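Purine nucleoside phosphorylase (Thermus thermophilus, PDB 6TK9) catalyses the reversible phosphorolysis of purine nucleosides, splitting the bond between base and sugar to yield the free purine and ribose 1-phosphate. Local coordinates at the interface of chains A and B. Residues are numbered along the deposited sequence; one frame, centred on the assembly and turned at random. Chains: chain A/B, Purine nucleoside phosphorylase.

Contact 1: the interface of chains A and B. Residues chain A 191-192, 197, 242-245; chain B 154-156.
B:Phe156 lays its ring against the loop that carries A:His243, and packing from A:His243 and A:Leu197 holds it there. The beta-carbon of A:His243 sits over the centre of the phenyl face, CB lying 3.6 Å from the ring centroid of B:Phe156. At the rim, in the phenyl plane, a methyl of A:Leu197 abuts the far end of the ring, with CD1 3.4 Å from B:Phe156 CZ. The two side chains cross at about a right angle; because the methyl lies in the ring plane, it caps an edge and stays off the face. With its CG anti to the backbone N (chi1 -168°), A:His243 turns its imidazole across the same phenyl face, edge first, the planes standing 80° apart. Its ND1 is 3.6 Å from B:Phe156 CE1, a ring contact and not a hydrogen bond.

Beside this, the branched B:Val154 adds compact bulk: CG1 is 3.9 Å from A:His243 CB, while CG2 faces A:Ala244 and the poorly ordered A:Thr245. B:Met155 runs past the carbonyl of A:Phe191.

No polar pair bonds across the patch; its rim is made of backbone carbonyls and amides meeting carbon. Apolar residues suit such a seam, which depends on shape and ring contacts. Within chain A, A:Phe191 offers a ring face to the imidazole, where A:His243 NE2 stands 3.5 Å above the phenyl plane, toward the rim.

Contact 2: the interface of chains A and B. Residues chain A 83-88, 187; chain B 140-142.
Where the loops of the two chains meet, the amide N of B:Gly142 donates to the carbonyl O of A:Tyr84 (2.9 Å), and the positive phi of B:Gly142 is one that glycine adopts easily. B:Arg141 reaches on from this anchor. Its CG is anti to the backbone N (chi1 178°) and the chain is extended from CG to NE, carrying the guanidinium well into chain A.

NE bonds to A:Tyr83 O at 2.7 Å, approaching from above the carbonyl plane and not along a lone pair. NH2 reaches A:Tyr87 O at 2.9 Å, and this oxygen lies in the guanidinium plane although the donor stands above the carbonyl plane. The flat group is also held on both faces. On one, A:Gly86 CA packs 3.7 Å from B:Arg141 CZ, an approach that a residue without a side chain makes easy. On the other lies the phenol ring of A:Tyr83, with B:Arg141 NE over its centre in a cation-pi contact, the two planes tilted 36°. The aromatic face and the two carbonyls together would stabilise a positive charge. A leucine in place of B:Arg141 would probably leave the carbonyls of A:Tyr83 and A:Tyr87 without these donors and the tyrosine face without its cation.

In chain A the receptor is the 3-10 helix 83-85 and the loop leading to helix 89-92; in chain B the arginine comes from a loop following strand 124-133.

Contact 3: the interface of chains A and B. Residues chain A 135, 187-189; chain B 136-138, 141.
A:Met187 points its thioether at the backbone of B:Gly136 and B:Ala137, then bends so that its methyl reaches B:Asn138, the two side chains crossing at a slant. Its CG lies between the backbone N and the carbonyl carbon (chi1 67°), the crowded position, and the turn at chi3 brings the terminal CE round to the asparagine. SD is 3.8 Å from B:Gly136 C, and CE is 3.9 Å from B:Asn138 CB. Methionine suits this place because its flexible, polarisable chain can follow a peptide surface; B:Gly136, having no side chain, adds no bulk against the sulfur.

B:Asn138 also packs on the segment that follows the methionine. Its CG is anti to the backbone N (chi1 -172°), which sets the carboxamide against the peptide between A:Gly188 and A:Pro189. The carbonyl O of A:Gly188 lies 3.4 Å from the carboxamide carbon, B:Asn138 CG. This is a packing contact, as no polar atoms of the two chains bond here. The peptide is cis, a form that proline tolerates better than other residues, and the pyrrolidine ring crosses the asparagine obliquely. An alanine in place of B:Asn138 would keep the contact of CB with the methionine but would probably open a gap beside A:Gly188 O and A:Pro189, freeing the loop to shift.

The backbone N of B:Arg141 also approaches the proline. A:Pro189 CD lies 3.5 Å from the side-chain oxygen OD1 of B:Asn138.

Contact 4: the interface of chains A and B. Residues chain A 84, 189-190, 210; chain B 138, 140-141, 151-153.
B:Asn138 ND2 donates to the hydroxyl of A:Ser190, OG lying 2.8 Å away and in the amide plane, with 154° at the hydrogen. The other end of the same amide is tied down within chain B: the backbone N of B:Leu140 donates to B:Asn138 OD1 at 3.0 Å. An asparagine suits the place because it presents a donor and an acceptor together, and the bond to OD1 helps fix which way the amide is flipped.

Among the rings, B:Phe152 comes edge-on to the face of A:Tyr84, the planes 84° apart. Its CE1 is 3.6 Å from A:Tyr84 CZ, toward the phenol end of the ring. With CG anti to the carbonyl carbon (chi1 -55°), B:Phe152 also brings its edge up to A:Pro189 O, while B:Arg151 CG backs one phenyl face from within chain B.

The packing contacts gather round A:Pro189, whose rigid ring is wedged between B:Leu140 and B:Arg151. CG is 3.4 Å from B:Leu140 CB, and the backbone carbonyl O of B:Arg151 touches the ring carbon CB at 3.3 Å. Farther out, B:Pro153 CD packs on A:Ser190 CA at 3.9 Å, and A:Met210 SD lies 4.2 Å from B:Phe152 CE1, the two side chains running antiparallel.

In trimeric phosphorylases of this family a phenylalanine from the neighbouring subunit closes the ribose side of the active site; B:Phe152, set against A:Tyr84 and A:Met210, very likely plays that part here, making subunit assembly part of building the pocket.

Contact 1: the interface of chains A and B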
# COMPACT_ATOMS: atom_id res chain seq x y z
N PHE A 191 18.66 -9.20 13.14
CA PHE A 191 17.35 -9.59 12.57
C PHE A 191 16.55 -8.30 12.33
O PHE A 191 16.91 -7.25 12.86
CB PHE A 191 16.64 -10.64 13.45
CG PHE A 191 17.17 -12.05 13.34
CD1 PHE A 191 17.08 -12.77 12.16
CD2 PHE A 191 17.74 -12.69 14.45
CE1 PHE A 191 17.54 -14.07 12.08
CE2 PHE A 191 18.21 -13.99 14.37
CZ PHE A 191 18.12 -14.68 13.18
N ALA A 192 15.51 -8.37 11.51
CA ALA A 192 14.64 -7.25 11.15
C ALA A 192 13.89 -6.76 12.40
O ALA A 192 13.53 -7.61 13.22
CB ALA A 192 13.67 -7.71 10.09
N LEU A 197 10.02 -5.90 9.23
CA LEU A 197 9.31 -7.12 8.76
C LEU A 197 8.03 -6.69 8.05
O LEU A 197 7.76 -7.21 6.93
CB LEU A 197 8.99 -8.06 9.92
CG LEU A 197 10.16 -8.80 10.57
CD1 LEU A 197 9.64 -9.63 11.74
CD2 LEU A 197 10.89 -9.69 9.56
N HIS A 242 8.00 -12.34 20.26
CA HIS A 242 9.22 -13.18 20.09
C HIS A 242 9.49 -13.48 18.60
O HIS A 242 8.63 -14.10 17.93
CB HIS A 242 9.17 -14.45 20.96
CG HIS A 242 10.15 -14.46 22.10
ND1 HIS A 242 11.30 -15.24 22.10
CD2 HIS A 242 10.17 -13.78 23.27
CE1 HIS A 242 11.97 -15.05 23.22
NE2 HIS A 242 11.30 -14.16 23.95
N HIS A 243 10.64 -13.00 18.12
CA HIS A 243 11.38 -13.48 16.92
C HIS A 243 12.24 -14.66 17.38
O HIS A 243 12.72 -14.61 18.52
CB HIS A 243 12.24 -12.34 16.32
CG HIS A 243 12.79 -12.61 14.96
ND1 HIS A 243 12.57 -11.75 13.90
CD2 HIS A 243 13.53 -13.63 14.48
CE1 HIS A 243 13.16 -12.23 12.82
NE2 HIS A 243 13.75 -13.39 13.15
N ALA A 244 12.41 -15.68 16.53
CA ALA A 244 13.35 -16.80 16.75
C ALA A 244 14.77 -16.26 17.00
O ALA A 244 15.12 -15.20 16.46
CB ALA A 244 13.33 -17.72 15.55
N THR A 245 15.56 -16.99 17.79
CA THR A 245 17.00 -16.71 18.04
C THR A 245 17.83 -17.54 17.05
O THR A 245 17.20 -18.27 16.24
CB THR A 245 17.31 -16.91 19.53
OG1 THR A 245 18.15 -15.82 19.92
CG2 THR A 245 17.97 -18.23 19.87
N VAL B 154 18.51 -10.21 18.17
CA VAL B 154 17.03 -10.05 18.01
C VAL B 154 16.70 -8.57 18.20
O VAL B 154 17.07 -7.98 19.21
CB VAL B 154 16.27 -10.94 19.00
CG1 VAL B 154 14.76 -10.79 18.83
CG2 VAL B 154 16.68 -12.41 18.89
N MET B 155 16.00 -7.98 17.24
CA MET B 155 15.76 -6.52 17.22
C MET B 155 14.30 -6.23 17.57
O MET B 155 13.94 -5.07 17.53
CB MET B 155 16.15 -5.96 15.86
CG MET B 155 17.67 -5.97 15.63
SD MET B 155 18.68 -5.27 17.00
CE MET B 155 17.88 -3.69 17.19
N PHE B 156 13.51 -7.22 17.97
CA PHE B 156 12.16 -7.03 18.57
C PHE B 156 12.34 -6.39 19.95
O PHE B 156 13.25 -6.80 20.71
CB PHE B 156 11.39 -8.35 18.71
CG PHE B 156 10.75 -8.89 17.45
CD1 PHE B 156 11.19 -8.51 16.18
CD2 PHE B 156 9.70 -9.80 17.54
CE1 PHE B 156 10.59 -9.02 15.03
CE2 PHE B 156 9.10 -10.30 16.39
CZ PHE B 156 9.55 -9.92 15.15

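Contact 2: the interface of chains A and B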
# COMPACT_ATOMS: atom_id res chain seq x y z
N TYR A 83 27.16 -11.68 2.90
CA TYR A 83 27.43 -10.23 2.93
C TYR A 83 27.55 -9.76 4.39
O TYR A 83 28.39 -8.91 4.63
CB TYR A 83 26.34 -9.52 2.12
CG TYR A 83 26.56 -8.05 1.92
CD1 TYR A 83 27.57 -7.60 1.11
CD2 TYR A 83 25.70 -7.12 2.48
CE1 TYR A 83 27.75 -6.24 0.87
CE2 TYR A 83 25.87 -5.76 2.27
CZ TYR A 83 26.90 -5.32 1.46
OH TYR A 83 27.08 -3.98 1.25
N TYR A 84 26.81 -10.32 5.35
CA TYR A 84 26.86 -9.80 6.74
C TYR A 84 28.23 -10.08 7.35
O TYR A 84 28.62 -9.33 8.22
CB TYR A 84 25.73 -10.28 7.66
CG TYR A 84 25.57 -11.78 7.76
CD1 TYR A 84 26.47 -12.54 8.49
CD2 TYR A 84 24.52 -12.42 7.13
CE1 TYR A 84 26.34 -13.92 8.57
CE2 TYR A 84 24.36 -13.80 7.22
CZ TYR A 84 25.29 -14.54 7.94
OH TYR A 84 25.17 -15.90 8.03
N GLU A 85 28.94 -11.11 6.88
CA GLU A 85 30.29 -11.48 7.38
C GLU A 85 31.32 -10.49 6.85
O GLU A 85 32.45 -10.55 7.31
CB GLU A 85 30.71 -12.88 6.95
CG GLU A 85 29.84 -14.00 7.50
CD GLU A 85 30.11 -15.32 6.80
OE1 GLU A 85 31.17 -15.91 7.09
OE2 GLU A 85 29.31 -15.72 5.91
N GLY A 86 30.94 -9.64 5.89
CA GLY A 86 31.77 -8.52 5.42
C GLY A 86 32.49 -8.83 4.13
O GLY A 86 33.44 -8.09 3.80
N TYR A 87 32.05 -9.86 3.41
CA TYR A 87 32.49 -10.18 2.02
C TYR A 87 31.71 -9.29 1.05
O TYR A 87 30.52 -9.09 1.28
CB TYR A 87 32.25 -11.66 1.72
CG TYR A 87 33.07 -12.61 2.55
CD1 TYR A 87 34.45 -12.65 2.43
CD2 TYR A 87 32.47 -13.48 3.45
CE1 TYR A 87 35.23 -13.51 3.19
CE2 TYR A 87 33.23 -14.34 4.22
CZ TYR A 87 34.60 -14.36 4.09
OH TYR A 87 35.36 -15.21 4.82
N SER A 88 32.32 -8.78 -0.01
CA SER A 88 31.56 -8.12 -1.09
C SER A 88 30.54 -9.11 -1.68
O SER A 88 30.69 -10.35 -1.47
CB SER A 88 32.48 -7.55 -2.13
OG SER A 88 33.46 -8.49 -2.53
N MET A 187 20.04 -7.51 4.69
CA MET A 187 21.53 -7.55 4.73
C MET A 187 21.98 -8.21 6.04
O MET A 187 22.99 -8.92 6.01
CB MET A 187 22.16 -6.17 4.60
CG MET A 187 21.89 -5.25 5.77
SD MET A 187 22.58 -3.65 5.40
CE MET A 187 24.32 -4.05 5.33
N LEU B 140 27.04 -4.02 12.51
CA LEU B 140 27.53 -5.36 12.93
C LEU B 140 28.11 -6.11 11.73
O LEU B 140 28.48 -7.26 11.92
CB LEU B 140 26.41 -6.20 13.54
CG LEU B 140 25.55 -5.51 14.60
CD1 LEU B 140 24.55 -6.50 15.19
CD2 LEU B 140 26.43 -4.91 15.70
N ARG B 141 28.10 -5.51 10.54
CA ARG B 141 28.64 -6.19 9.33
C ARG B 141 30.13 -6.42 9.60
O ARG B 141 30.75 -5.54 10.20
CB ARG B 141 28.40 -5.39 8.05
CG ARG B 141 29.00 -6.05 6.81
CD ARG B 141 28.27 -5.70 5.54
NE ARG B 141 28.87 -6.31 4.37
CZ ARG B 141 29.94 -5.84 3.70
NH1 ARG B 141 30.54 -4.74 4.08
NH2 ARG B 141 30.40 -6.49 2.65
N GLY B 142 30.65 -7.58 9.20
CA GLY B 142 32.04 -7.99 9.48
C GLY B 142 32.09 -9.08 10.54
O GLY B 142 31.08 -9.64 10.94

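Contact 3: the interface of chains A and B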
# COMPACT_ATOMS: atom_id res chain seq x y z
N ALA A 135 19.22 -5.29 0.19
CA ALA A 135 20.57 -5.29 0.80
C ALA A 135 21.44 -4.14 0.26
O ALA A 135 22.44 -3.80 0.92
CB ALA A 135 21.21 -6.63 0.56
N MET A 187 20.04 -7.51 4.69
CA MET A 187 21.53 -7.55 4.73
C MET A 187 21.98 -8.21 6.04
O MET A 187 22.99 -8.92 6.01
CB MET A 187 22.16 -6.17 4.60
CG MET A 187 21.89 -5.25 5.77
SD MET A 187 22.58 -3.65 5.40
CE MET A 187 24.32 -4.05 5.33
N GLY A 188 21.28 -7.97 7.14
CA GLY A 188 21.68 -8.46 8.47
C GLY A 188 23.02 -7.86 8.88
O GLY A 188 23.45 -6.86 8.30
N PRO A 189 23.71 -8.42 9.90
CA PRO A 189 23.30 -9.65 10.59
C PRO A 189 22.28 -9.53 11.73
O PRO A 189 21.85 -10.55 12.22
CB PRO A 189 24.61 -10.08 11.25
CG PRO A 189 25.26 -8.78 11.61
CD PRO A 189 24.97 -7.88 10.43
N GLY B 136 20.95 1.26 4.09
CA GLY B 136 21.72 0.21 3.40
C GLY B 136 23.04 -0.11 4.10
O GLY B 136 23.99 -0.54 3.45
N ALA B 137 23.13 0.12 5.41
CA ALA B 137 24.34 -0.17 6.19
C ALA B 137 23.93 -0.66 7.56
O ALA B 137 22.80 -0.36 8.01
CB ALA B 137 25.21 1.03 6.27
N ASN B 138 24.80 -1.46 8.16
CA ASN B 138 24.55 -2.15 9.45
C ASN B 138 25.86 -2.14 10.22
O ASN B 138 26.89 -2.58 9.73
CB ASN B 138 23.96 -3.53 9.19
CG ASN B 138 23.50 -4.22 10.45
OD1 ASN B 138 24.33 -4.52 11.32
ND2 ASN B 138 22.20 -4.45 10.57
N ARG B 141 28.10 -5.51 10.54
CA ARG B 141 28.64 -6.19 9.33
C ARG B 141 30.13 -6.42 9.60
O ARG B 141 30.75 -5.54 10.20
CB ARG B 141 28.40 -5.39 8.05
CG ARG B 141 29.00 -6.05 6.81
CD ARG B 141 28.27 -5.70 5.54
NE ARG B 141 28.87 -6.31 4.37
CZ ARG B 141 29.94 -5.84 3.70
NH1 ARG B 141 30.54 -4.74 4.08
NH2 ARG B 141 30.40 -6.49 2.65

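Contact 4: the interface of chains A and B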
# COMPACT_ATOMS: atom_id res chain seq x y z
N TYR A 84 26.81 -10.32 5.35
CA TYR A 84 26.86 -9.80 6.74
C TYR A 84 28.23 -10.08 7.35
O TYR A 84 28.62 -9.33 8.22
CB TYR A 84 25.73 -10.28 7.66
CG TYR A 84 25.57 -11.78 7.76
CD1 TYR A 84 26.47 -12.54 8.49
CD2 TYR A 84 24.52 -12.42 7.13
CE1 TYR A 84 26.34 -13.92 8.57
CE2 TYR A 84 24.36 -13.80 7.22
CZ TYR A 84 25.29 -14.54 7.94
OH TYR A 84 25.17 -15.90 8.03
N PRO A 189 23.71 -8.42 9.90
CA PRO A 189 23.30 -9.65 10.59
C PRO A 189 22.28 -9.53 11.73
O PRO A 189 21.85 -10.55 12.22
CB PRO A 189 24.61 -10.08 11.25
CG PRO A 189 25.26 -8.78 11.61
CD PRO A 189 24.97 -7.88 10.43
N SER A 190 21.96 -8.31 12.18
CA SER A 190 20.83 -8.08 13.12
C SER A 190 19.58 -8.56 12.42
O SER A 190 19.50 -8.36 11.21
CB SER A 190 20.70 -6.64 13.52
OG SER A 190 20.55 -5.81 12.38
N MET A 210 19.22 -13.81 4.66
CA MET A 210 20.43 -12.98 4.49
C MET A 210 21.37 -13.57 3.43
O MET A 210 22.54 -13.24 3.50
CB MET A 210 21.12 -12.90 5.85
CG MET A 210 20.21 -12.39 6.94
SD MET A 210 21.09 -12.28 8.50
CE MET A 210 19.83 -11.60 9.56
N ASN B 138 24.80 -1.46 8.16
CA ASN B 138 24.55 -2.15 9.45
C ASN B 138 25.86 -2.14 10.22
O ASN B 138 26.89 -2.58 9.73
CB ASN B 138 23.96 -3.53 9.19
CG ASN B 138 23.50 -4.22 10.45
OD1 ASN B 138 24.33 -4.52 11.32
ND2 ASN B 138 22.20 -4.45 10.57
N LEU B 140 27.04 -4.02 12.51
CA LEU B 140 27.53 -5.36 12.93
C LEU B 140 28.11 -6.11 11.73
O LEU B 140 28.48 -7.26 11.92
CB LEU B 140 26.41 -6.20 13.54
CG LEU B 140 25.55 -5.51 14.60
CD1 LEU B 140 24.55 -6.50 15.19
CD2 LEU B 140 26.43 -4.91 15.70
N ARG B 141 28.10 -5.51 10.54
CA ARG B 141 28.64 -6.19 9.33
C ARG B 141 30.13 -6.42 9.60
O ARG B 141 30.75 -5.54 10.20
CB ARG B 141 28.40 -5.39 8.05
CG ARG B 141 29.00 -6.05 6.81
CD ARG B 141 28.27 -5.70 5.54
NE ARG B 141 28.87 -6.31 4.37
CZ ARG B 141 29.94 -5.84 3.70
NH1 ARG B 141 30.54 -4.74 4.08
NH2 ARG B 141 30.40 -6.49 2.65
N ARG B 151 26.03 -13.27 17.09
CA ARG B 151 26.20 -13.06 15.63
C ARG B 151 24.94 -12.40 15.05
O ARG B 151 25.09 -11.54 14.18
CB ARG B 151 26.51 -14.39 14.96
CG ARG B 151 26.38 -14.38 13.44
CD ARG B 151 27.56 -13.75 12.74
NE ARG B 151 27.58 -12.31 12.81
CZ ARG B 151 28.44 -11.54 12.16
NH1 ARG B 151 29.35 -12.09 11.37
NH2 ARG B 151 28.40 -10.23 12.29
N PHE B 152 23.77 -12.78 15.54
CA PHE B 152 22.43 -12.41 15.01
C PHE B 152 21.53 -11.89 16.13
O PHE B 152 20.60 -12.57 16.54
CB PHE B 152 21.75 -13.63 14.37
CG PHE B 152 22.54 -14.33 13.30
CD1 PHE B 152 22.90 -13.67 12.13
CD2 PHE B 152 22.90 -15.66 13.44
CE1 PHE B 152 23.62 -14.32 11.13
CE2 PHE B 152 23.60 -16.32 12.43
CZ PHE B 152 23.94 -15.65 11.27
N PRO B 153 21.72 -10.64 16.62
CA PRO B 153 20.88 -10.12 17.71
C PRO B 153 19.43 -9.92 17.26
O PRO B 153 19.19 -9.56 16.12
CB PRO B 153 21.54 -8.80 18.13
CG PRO B 153 22.47 -8.42 16.99
CD PRO B 153 22.74 -9.68 16.18

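Contacts 2, 3 and 4 form one continuous seam, their centres of C-alpha atoms 6 to 7 Å apart. B:Arg141 runs through all of them; A:Met187 joins contacts 2 and 3, A:Tyr84 and B:Leu140 join 2 and 4, and A:Pro189 and B:Asn138 join 3 and 4. Contact 1 stands farther off, its C-alpha centre about 11 Å from that of contact 4, 15 Å from contact 3 and 18 Å from contact 2, but B:Val154 directly follows B:Pro153 of contact 4. The interface is not an exact two-fold, as expected of a ring of three, and the deposited assembly holds six copies, which would suit two such trimers.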